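Side-chain contacts in neurotoxin (Clostridium botulinum, PDB 2QN0), which is the zinc-protease light chain of the type C1 botulinum neurotoxin and probably cleaves SNARE proteins: residues Thr40-Val45 with Thr112-Pro117; Ile107-Thr112 with Asn352-Ile357; Pro168-Phe173 with Met235-Gly240. All coordinates share one frame; numbering follows the deposited sequence.

Interaction 1. Residues Thr40-Val45 with Thr112-Pro117; sequences TGNIWV and TDIPFP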
loop_
_atom_site.group_PDB
_atom_site.type_symbol
_atom_site.label_atom_id
_atom_site.label_comp_id
_atom_site.label_asym_id
_atom_site.label_seq_id
_atom_site.Cartn_x
_atom_site.Cartn_y
_atom_site.Cartn_z
ATOM N N THR A 40 7.829 -6.309 9.557
ATOM C CA THR A 40 8.317 -7.652 9.276
ATOM C C THR A 40 9.105 -7.596 7.974
ATOM O O THR A 40 8.744 -6.866 7.055
ATOM C CB THR A 40 7.167 -8.682 9.156
ATOM O OG1 THR A 40 7.723 -9.994 9.004
ATOM C CG2 THR A 40 6.278 -8.375 7.959
ATOM N N GLY A 41 10.201 -8.343 7.905
ATOM C CA GLY A 41 11.005 -8.338 6.697
ATOM C C GLY A 41 11.345 -6.948 6.190
ATOM O O GLY A 41 11.844 -6.102 6.937
ATOM N N ASN A 42 11.051 -6.699 4.916
ATOM C CA ASN A 42 11.363 -5.419 4.302
ATOM C C ASN A 42 10.219 -4.404 4.310
ATOM O O ASN A 42 10.196 -3.482 3.499
ATOM C CB ASN A 42 11.857 -5.655 2.873
ATOM C CG ASN A 42 13.082 -6.563 2.823
ATOM O OD1 ASN A 42 13.184 -7.439 1.965
ATOM N ND2 ASN A 42 14.017 -6.349 3.743
ATOM N N ILE A 43 9.269 -4.580 5.223
ATOM C CA ILE A 43 8.155 -3.644 5.350
ATOM C C ILE A 43 8.398 -2.810 6.609
ATOM O O ILE A 43 8.483 -3.353 7.711
ATOM C CB ILE A 43 6.804 -4.362 5.517
ATOM C CG1 ILE A 43 6.498 -5.217 4.282
ATOM C CG2 ILE A 43 5.695 -3.320 5.719
ATOM C CD1 ILE A 43 5.212 -6.025 4.411
ATOM N N TRP A 44 8.507 -1.498 6.435
ATOM C CA TRP A 44 8.747 -0.584 7.546
ATOM C C TRP A 44 7.610 0.408 7.703
ATOM O O TRP A 44 6.848 0.651 6.768
ATOM C CB TRP A 44 10.032 0.211 7.313
ATOM C CG TRP A 44 11.281 -0.603 7.365
ATOM C CD1 TRP A 44 11.746 -1.467 6.414
ATOM C CD2 TRP A 44 12.219 -0.643 8.443
ATOM N NE1 TRP A 44 12.923 -2.045 6.836
ATOM C CE2 TRP A 44 13.234 -1.557 8.079
ATOM C CE3 TRP A 44 12.301 0.004 9.686
ATOM C CZ2 TRP A 44 14.321 -1.842 8.915
ATOM C CZ3 TRP A 44 13.384 -0.280 10.519
ATOM C CH2 TRP A 44 14.378 -1.196 10.127
ATOM N N VAL A 45 7.497 0.983 8.895
ATOM C CA VAL A 45 6.482 1.989 9.143
ATOM C C VAL A 45 7.108 3.197 9.832
ATOM O O VAL A 45 7.887 3.053 10.777
ATOM C CB VAL A 45 5.322 1.447 10.020
ATOM C CG1 VAL A 45 5.854 0.913 11.335
ATOM C CG2 VAL A 45 4.304 2.561 10.274
ATOM N N THR A 112 9.389 -9.996 1.504
ATOM C CA THR A 112 10.491 -10.863 1.095
ATOM C C THR A 112 11.070 -10.551 -0.283
ATOM O O THR A 112 12.284 -10.421 -0.429
ATOM C CB THR A 112 10.054 -12.341 1.114
ATOM O OG1 THR A 112 9.560 -12.670 2.419
ATOM C CG2 THR A 112 11.228 -13.248 0.780
ATOM N N ASP A 113 10.218 -10.448 -1.301
ATOM C CA ASP A 113 10.721 -10.147 -2.639
ATOM C C ASP A 113 11.141 -8.690 -2.719
ATOM O O ASP A 113 10.564 -7.833 -2.054
ATOM C CB ASP A 113 9.671 -10.466 -3.708
ATOM C CG ASP A 113 9.526 -11.960 -3.946
ATOM O OD1 ASP A 113 10.533 -12.680 -3.787
ATOM O OD2 ASP A 113 8.423 -12.416 -4.304
ATOM N N ILE A 114 12.150 -8.410 -3.535
ATOM C CA ILE A 114 12.660 -7.054 -3.653
ATOM C C ILE A 114 12.611 -6.483 -5.067
ATOM O O ILE A 114 12.493 -7.217 -6.047
ATOM C CB ILE A 114 14.133 -6.987 -3.197
ATOM C CG1 ILE A 114 15.007 -7.796 -4.161
ATOM C CG2 ILE A 114 14.274 -7.559 -1.787
ATOM C CD1 ILE A 114 16.496 -7.502 -4.040
ATOM N N PRO A 115 12.683 -5.150 -5.182
ATOM C CA PRO A 115 12.665 -4.513 -6.499
ATOM C C PRO A 115 13.953 -4.940 -7.189
ATOM O O PRO A 115 14.965 -5.163 -6.520
ATOM C CB PRO A 115 12.710 -3.026 -6.164
ATOM C CG PRO A 115 12.009 -2.950 -4.848
ATOM C CD PRO A 115 12.571 -4.144 -4.110
ATOM N N PHE A 116 13.929 -5.083 -8.509
ATOM C CA PHE A 116 15.159 -5.427 -9.206
ATOM C C PHE A 116 16.069 -4.232 -8.929
ATOM O O PHE A 116 15.625 -3.084 -8.992
ATOM C CB PHE A 116 14.926 -5.535 -10.712
ATOM C CG PHE A 116 16.172 -5.862 -11.490
ATOM C CD1 PHE A 116 16.448 -7.171 -11.865
ATOM C CD2 PHE A 116 17.076 -4.862 -11.827
ATOM C CE1 PHE A 116 17.614 -7.480 -12.569
ATOM C CE2 PHE A 116 18.246 -5.159 -12.528
ATOM C CZ PHE A 116 18.512 -6.470 -12.898
ATOM N N PRO A 117 17.349 -4.478 -8.610
ATOM C CA PRO A 117 18.245 -3.351 -8.338
ATOM C C PRO A 117 18.655 -2.592 -9.597
ATOM O O PRO A 117 19.725 -2.830 -10.160
ATOM C CB PRO A 117 19.429 -4.016 -7.635
ATOM C CG PRO A 117 19.475 -5.365 -8.268
ATOM C CD PRO A 117 18.012 -5.763 -8.332
HETATM O O HOH W 1 14.740 -9.851 1.403
#
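The flat carboxamide of Asn42 meets the 112-117 segment through its oxygen. The CG2 methyl of Ile114 lies well to one side of the amide plane and comes within 3.9 Å of Asn42 OD1. A bridging water sits close to that plane, displaced slightly to the other side.

The polar link is indirect. Asn42 OD1 and the carbonyl oxygen Thr112 O are 3.9 Å apart, and as two acceptors they need a donor between them. The water supplies it, giving one hydrogen to Asn42 OD1 at 2.9 Å and the other to Thr112 O at 3.1 Å, with an angle of about 81° at the water. Asn42 has CG anti to its carbonyl carbon (chi1 -58°), which directs the amide across to the loop. Its side chain and that of Ile114 cross obliquely, and the contact is small and near the surface.

Asn42 belongs to a type II' turn from Thr40 to Ile43, closed by Ile43 N to Thr40 O at 3.0 Å. The turn joins the antiparallel strands 34-38 and 43-46 as a beta hairpin. Its backbone also bonds to Ser111, in the last turn of helix 101-112, so the hairpin tip rests against that helix end. Helix 319-330 covers the loop leaving that helix from Asp113 onward: Lys329 meets Asp113 and bonds to Ile114 O, Tyr322 touches Ile114, and Tyr330 and Leu326 meet Phe116 and Pro117 respectively.

Interaction 2. Residues Ile107-Thr112 with Asn352-Ile357; sequences IYRLST and NELTQI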
loop_
_atom_site.group_PDB
_atom_site.type_symbol
_atom_site.label_atom_id
_atom_site.label_comp_id
_atom_site.label_asym_id
_atom_site.label_seq_id
_atom_site.Cartn_x
_atom_site.Cartn_y
_atom_site.Cartn_z
ATOM N N ILE A 107 1.596 -10.443 2.734
ATOM C CA ILE A 107 2.652 -9.901 3.584
ATOM C C ILE A 107 3.995 -10.566 3.287
ATOM O O ILE A 107 5.034 -9.904 3.232
ATOM C CB ILE A 107 2.299 -10.087 5.080
ATOM C CG1 ILE A 107 1.045 -9.272 5.411
ATOM C CG2 ILE A 107 3.466 -9.638 5.958
ATOM C CD1 ILE A 107 0.470 -9.535 6.800
ATOM N N TYR A 108 3.974 -11.879 3.091
ATOM C CA TYR A 108 5.197 -12.613 2.797
ATOM C C TYR A 108 5.866 -12.064 1.540
ATOM O O TYR A 108 7.062 -11.769 1.532
ATOM C CB TYR A 108 4.890 -14.098 2.597
ATOM C CG TYR A 108 6.090 -14.896 2.143
ATOM C CD1 TYR A 108 7.103 -15.243 3.037
ATOM C CD2 TYR A 108 6.241 -15.258 0.804
ATOM C CE1 TYR A 108 8.240 -15.930 2.607
ATOM C CE2 TYR A 108 7.373 -15.941 0.365
ATOM C CZ TYR A 108 8.367 -16.272 1.271
ATOM O OH TYR A 108 9.491 -16.937 0.837
ATOM N N ARG A 109 5.094 -11.926 0.469
ATOM C CA ARG A 109 5.656 -11.428 -0.780
ATOM C C ARG A 109 6.203 -10.012 -0.661
ATOM O O ARG A 109 7.332 -9.741 -1.065
ATOM C CB ARG A 109 4.609 -11.502 -1.895
ATOM C CG ARG A 109 4.143 -12.926 -2.160
ATOM C CD ARG A 109 3.279 -13.028 -3.402
ATOM N NE ARG A 109 2.697 -14.362 -3.517
ATOM C CZ ARG A 109 2.060 -14.817 -4.590
ATOM N NH1 ARG A 109 1.920 -14.048 -5.660
ATOM N NH2 ARG A 109 1.550 -16.042 -4.584
ATOM N N LEU A 110 5.408 -9.106 -0.103
ATOM C CA LEU A 110 5.851 -7.724 0.048
ATOM C C LEU A 110 7.060 -7.560 0.971
ATOM O O LEU A 110 7.863 -6.647 0.788
ATOM C CB LEU A 110 4.705 -6.857 0.569
ATOM C CG LEU A 110 3.588 -6.549 -0.432
ATOM C CD1 LEU A 110 2.475 -5.775 0.265
ATOM C CD2 LEU A 110 4.154 -5.736 -1.591
ATOM N N SER A 111 7.190 -8.442 1.955
ATOM C CA SER A 111 8.290 -8.338 2.906
ATOM C C SER A 111 9.504 -9.177 2.548
ATOM O O SER A 111 10.535 -9.069 3.206
ATOM C CB SER A 111 7.811 -8.733 4.308
ATOM O OG SER A 111 7.520 -10.118 4.376
ATOM N N THR A 112 9.389 -9.996 1.504
ATOM C CA THR A 112 10.491 -10.863 1.095
ATOM C C THR A 112 11.070 -10.551 -0.283
ATOM O O THR A 112 12.284 -10.421 -0.429
ATOM C CB THR A 112 10.054 -12.341 1.114
ATOM O OG1 THR A 112 9.560 -12.670 2.419
ATOM C CG2 THR A 112 11.228 -13.248 0.780
ATOM N N ASN A 352 -1.868 -13.063 -13.302
ATOM C CA ASN A 352 -3.263 -13.210 -12.902
ATOM C C ASN A 352 -3.406 -13.078 -11.391
ATOM O O ASN A 352 -4.336 -12.440 -10.903
ATOM C CB ASN A 352 -3.818 -14.559 -13.354
ATOM C CG ASN A 352 -5.282 -14.722 -13.002
ATOM O OD1 ASN A 352 -5.637 -15.480 -12.103
ATOM N ND2 ASN A 352 -6.140 -13.990 -13.703
ATOM N N GLU A 353 -2.484 -13.687 -10.652
ATOM C CA GLU A 353 -2.512 -13.600 -9.194
ATOM C C GLU A 353 -2.435 -12.148 -8.740
ATOM O O GLU A 353 -3.247 -11.685 -7.939
ATOM C CB GLU A 353 -1.323 -14.349 -8.590
ATOM C CG GLU A 353 -1.496 -15.846 -8.464
ATOM C CD GLU A 353 -0.227 -16.520 -7.988
ATOM O OE1 GLU A 353 0.486 -15.918 -7.153
ATOM O OE2 GLU A 353 0.055 -17.650 -8.440
ATOM N N LEU A 354 -1.440 -11.438 -9.260
ATOM C CA LEU A 354 -1.199 -10.045 -8.897
ATOM C C LEU A 354 -2.295 -9.052 -9.257
ATOM O O LEU A 354 -2.448 -8.034 -8.583
ATOM C CB LEU A 354 0.114 -9.571 -9.529
ATOM C CG LEU A 354 1.366 -10.352 -9.127
ATOM C CD1 LEU A 354 2.557 -9.844 -9.916
ATOM C CD2 LEU A 354 1.604 -10.193 -7.622
ATOM N N THR A 355 -3.060 -9.345 -10.305
ATOM C CA THR A 355 -4.103 -8.428 -10.757
ATOM C C THR A 355 -5.546 -8.858 -10.536
ATOM O O THR A 355 -6.448 -8.017 -10.565
ATOM C CB THR A 355 -3.944 -8.122 -12.261
ATOM O OG1 THR A 355 -4.001 -9.348 -13.003
ATOM C CG2 THR A 355 -2.618 -7.429 -12.529
ATOM N N GLN A 356 -5.778 -10.148 -10.321
ATOM C CA GLN A 356 -7.141 -10.621 -10.134
ATOM C C GLN A 356 -7.433 -11.432 -8.877
ATOM O O GLN A 356 -8.597 -11.612 -8.525
ATOM C CB GLN A 356 -7.583 -11.391 -11.384
ATOM C CG GLN A 356 -7.624 -10.496 -12.616
ATOM C CD GLN A 356 -8.327 -11.129 -13.798
ATOM O OE1 GLN A 356 -9.302 -11.860 -13.634
ATOM N NE2 GLN A 356 -7.847 -10.833 -14.999
ATOM N N ILE A 357 -6.396 -11.914 -8.196
ATOM C CA ILE A 357 -6.599 -12.682 -6.969
ATOM C C ILE A 357 -6.313 -11.812 -5.740
ATOM O O ILE A 357 -7.082 -11.799 -4.780
ATOM C CB ILE A 357 -5.706 -13.932 -6.945
ATOM C CG1 ILE A 357 -6.094 -14.856 -8.104
ATOM C CG2 ILE A 357 -5.858 -14.657 -5.611
ATOM C CD1 ILE A 357 -5.303 -16.147 -8.161
#
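Arg109 and Glu353 form a salt bridge in which both terminal nitrogens of the guanidinium converge on a single carboxylate oxygen. Arg109 NH1 and Arg109 NH2 each donate to Glu353 OE1 at 2.8 Å, and the bend is equal in the two bonds, with N-H...O angles of 143°. The oxygen lies in the guanidinium plane, in the fork between the two nitrogens. Seen from the acid, NH1 arrives nearly along the C-O axis and NH2 on the syn side, out of the carboxylate plane. The two planes are 56° apart, so this is an end-on grip on one oxygen rather than a paired, coplanar bridge. Arg109 reaches it with a chain extended from CG to NE, which spans helices whose nearest CA atoms, of Arg109 and Leu354, are 10.7 Å apart.

Nonpolar contact is slight: Leu354 CD2 lies at the guanidinium edge, 4.3 Å from Arg109 NH1. Both residues also pack on Met235 of helix 223-238, and Arg109 touches Phe358 as well.

The charges continue past the pair. Arg109 NE is bound by Glu105 one turn earlier in the helix, and Glu353 OE2 by Arg331. Two acids and two arginines thus form a chain of ion pairs. The arginines themselves approach each other at Arg109 NH2 and Arg331 NH2, a closeness that the shared acid Glu353 probably offsets. Arg109 has acids at both ends of its guanidinium, which probably limits its rotation, and Glu353, flanked by two positive groups, probably stays ionised.

Interaction 3. Residues Pro168-Phe173 with Met235-Gly240; sequences PETSTF and MHNLYG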
loop_
_atom_site.group_PDB
_atom_site.type_symbol
_atom_site.label_atom_id
_atom_site.label_comp_id
_atom_site.label_asym_id
_atom_site.label_seq_id
_atom_site.Cartn_x
_atom_site.Cartn_y
_atom_site.Cartn_z
ATOM N N PRO A 168 -6.022 7.950 1.149
ATOM C CA PRO A 168 -4.826 7.104 1.213
ATOM C C PRO A 168 -4.160 7.058 -0.156
ATOM O O PRO A 168 -4.840 7.057 -1.184
ATOM C CB PRO A 168 -5.377 5.753 1.666
ATOM C CG PRO A 168 -6.798 5.776 1.199
ATOM C CD PRO A 168 -7.229 7.182 1.497
ATOM N N GLU A 169 -2.833 7.022 -0.169
ATOM C CA GLU A 169 -2.098 7.043 -1.426
ATOM C C GLU A 169 -0.791 6.257 -1.391
ATOM O O GLU A 169 -0.042 6.319 -0.417
ATOM C CB GLU A 169 -1.838 8.511 -1.786
ATOM C CG GLU A 169 -0.817 8.785 -2.860
ATOM C CD GLU A 169 -0.829 10.245 -3.277
ATOM O OE1 GLU A 169 -1.228 11.102 -2.452
ATOM O OE2 GLU A 169 -0.435 10.540 -4.423
ATOM N N THR A 170 -0.532 5.509 -2.462
ATOM C CA THR A 170 0.691 4.717 -2.584
ATOM C C THR A 170 1.463 5.269 -3.774
ATOM O O THR A 170 0.884 5.484 -4.841
ATOM C CB THR A 170 0.377 3.238 -2.860
ATOM O OG1 THR A 170 -0.369 2.699 -1.763
ATOM C CG2 THR A 170 1.667 2.440 -3.043
ATOM N N SER A 171 2.761 5.486 -3.604
ATOM C CA SER A 171 3.569 6.042 -4.684
ATOM C C SER A 171 4.976 5.472 -4.742
ATOM O O SER A 171 5.479 4.927 -3.757
ATOM C CB SER A 171 3.701 7.562 -4.514
ATOM O OG SER A 171 2.465 8.173 -4.186
ATOM N N THR A 172 5.595 5.589 -5.914
ATOM C CA THR A 172 6.990 5.197 -6.087
ATOM C C THR A 172 7.619 6.511 -6.545
ATOM O O THR A 172 6.904 7.444 -6.921
ATOM C CB THR A 172 7.199 4.090 -7.145
ATOM O OG1 THR A 172 6.720 4.529 -8.420
ATOM C CG2 THR A 172 6.466 2.817 -6.719
ATOM N N PHE A 173 8.940 6.595 -6.517
ATOM C CA PHE A 173 9.611 7.838 -6.871
ATOM C C PHE A 173 10.805 7.599 -7.775
ATOM O O PHE A 173 11.396 6.525 -7.757
ATOM C CB PHE A 173 10.046 8.528 -5.580
ATOM C CG PHE A 173 8.945 8.629 -4.563
ATOM C CD1 PHE A 173 8.113 9.740 -4.526
ATOM C CD2 PHE A 173 8.694 7.575 -3.688
ATOM C CE1 PHE A 173 7.042 9.801 -3.636
ATOM C CE2 PHE A 173 7.625 7.627 -2.797
ATOM C CZ PHE A 173 6.799 8.742 -2.773
ATOM N N MET A 235 2.001 -4.209 -4.363
ATOM C CA MET A 235 2.316 -5.465 -5.041
ATOM C C MET A 235 2.608 -5.185 -6.514
ATOM O O MET A 235 3.589 -5.683 -7.073
ATOM C CB MET A 235 1.143 -6.444 -4.925
ATOM C CG MET A 235 1.030 -7.122 -3.571
ATOM S SD MET A 235 2.262 -8.435 -3.356
ATOM C CE MET A 235 1.351 -9.849 -3.957
ATOM N N HIS A 236 1.757 -4.383 -7.145
ATOM C CA HIS A 236 1.952 -4.049 -8.551
ATOM C C HIS A 236 3.289 -3.335 -8.729
ATOM O O HIS A 236 4.023 -3.603 -9.685
ATOM C CB HIS A 236 0.818 -3.149 -9.043
ATOM C CG HIS A 236 -0.547 -3.728 -8.835
ATOM N ND1 HIS A 236 -1.685 -2.952 -8.807
ATOM C CD2 HIS A 236 -0.956 -5.005 -8.649
ATOM C CE1 HIS A 236 -2.737 -3.727 -8.610
ATOM N NE2 HIS A 236 -2.323 -4.976 -8.512
ATOM N N ASN A 237 3.608 -2.435 -7.798
ATOM C CA ASN A 237 4.857 -1.672 -7.851
ATOM C C ASN A 237 6.093 -2.542 -7.634
ATOM O O ASN A 237 7.118 -2.346 -8.280
ATOM C CB ASN A 237 4.868 -0.559 -6.796
ATOM C CG ASN A 237 3.846 0.525 -7.068
ATOM O OD1 ASN A 237 3.457 0.756 -8.209
ATOM N ND2 ASN A 237 3.421 1.215 -6.012
ATOM N N LEU A 238 5.996 -3.481 -6.704
ATOM C CA LEU A 238 7.111 -4.367 -6.401
ATOM C C LEU A 238 7.438 -5.289 -7.573
ATOM O O LEU A 238 8.605 -5.523 -7.880
ATOM C CB LEU A 238 6.786 -5.211 -5.168
ATOM C CG LEU A 238 7.821 -6.272 -4.780
ATOM C CD1 LEU A 238 9.194 -5.617 -4.589
ATOM C CD2 LEU A 238 7.369 -6.979 -3.503
ATOM N N TYR A 239 6.401 -5.813 -8.221
ATOM C CA TYR A 239 6.594 -6.727 -9.342
ATOM C C TYR A 239 6.714 -6.036 -10.698
ATOM O O TYR A 239 6.788 -6.692 -11.740
ATOM C CB TYR A 239 5.477 -7.766 -9.343
ATOM C CG TYR A 239 5.632 -8.750 -8.205
ATOM C CD1 TYR A 239 6.487 -9.847 -8.319
ATOM C CD2 TYR A 239 4.984 -8.544 -6.986
ATOM C CE1 TYR A 239 6.697 -10.714 -7.248
ATOM C CE2 TYR A 239 5.186 -9.403 -5.910
ATOM C CZ TYR A 239 6.042 -10.483 -6.047
ATOM O OH TYR A 239 6.247 -11.327 -4.980
ATOM N N GLY A 240 6.738 -4.707 -10.670
ATOM C CA GLY A 240 6.907 -3.928 -11.885
ATOM C C GLY A 240 5.806 -4.005 -12.923
ATOM O O GLY A 240 6.076 -3.917 -14.125
HETATM O O HOH W 2 1.854 3.652 -6.746
HETATM O O HOH W 3 4.031 3.898 -8.927
#
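Asn237 ND2 faces Thr170 through a water that accepts from it at 3.0 Å and donates to Thr170 O at 2.8 Å; Ser190 OG is its other polar partner. This water lies close to the amide plane, and the Thr170 CG2 methyl is also beside Asn237 ND2, at 3.7 Å. A second water joins Asn237 OD1, to which it donates at 3.3 Å, with Thr172 OG1 at 2.8 Å.

The closest direct touch is made by a methyl. Thr172 CG2 stands 3.4 Å above one face of the carboxamide, 3.5 Å from Asn237 CG. The second water lies above this same face. With chi1 at 60°, Thr172 OG1 falls between its backbone N and carbonyl carbon, and CG2 is turned over the amide. Thr170 slides past Asn237 in the opposite direction.

Thr170 OG1 bonds instead to Glu230 OE1 of the HExxH motif; the Thr170 side chain is about 7 Å from the zinc ion. Helix 223-238, which carries the zinc ligands His229 and His233, thus runs beside the outermost strand 169-171. Strand 190-193 pairs with that strand and also supplies Ser190, so both strands touch Asn237 near the helix end.

In the fold
From the N terminus, the hairpin at 40-45 waits until 112-117 to close interaction 1, a loop of 66 residues containing mostly helix and connecting chain. Before it closes, 107-112 opens interaction 2, so the two cross and share Thr112; interaction 2 closes only at 352-357, after 239 residues. Interaction 3, between 168-173 and 235-240, follows interaction 1 in series and is nested inside interaction 2. The three are joined directly: Asp113 OD2 meets Tyr239 OH between interactions 1 and 3, and the Arg109 side chain packs on that same tyrosine. Together they connect the mixed sheet with helix 101-112, the zinc-binding helix 223-238 and helix 344-357.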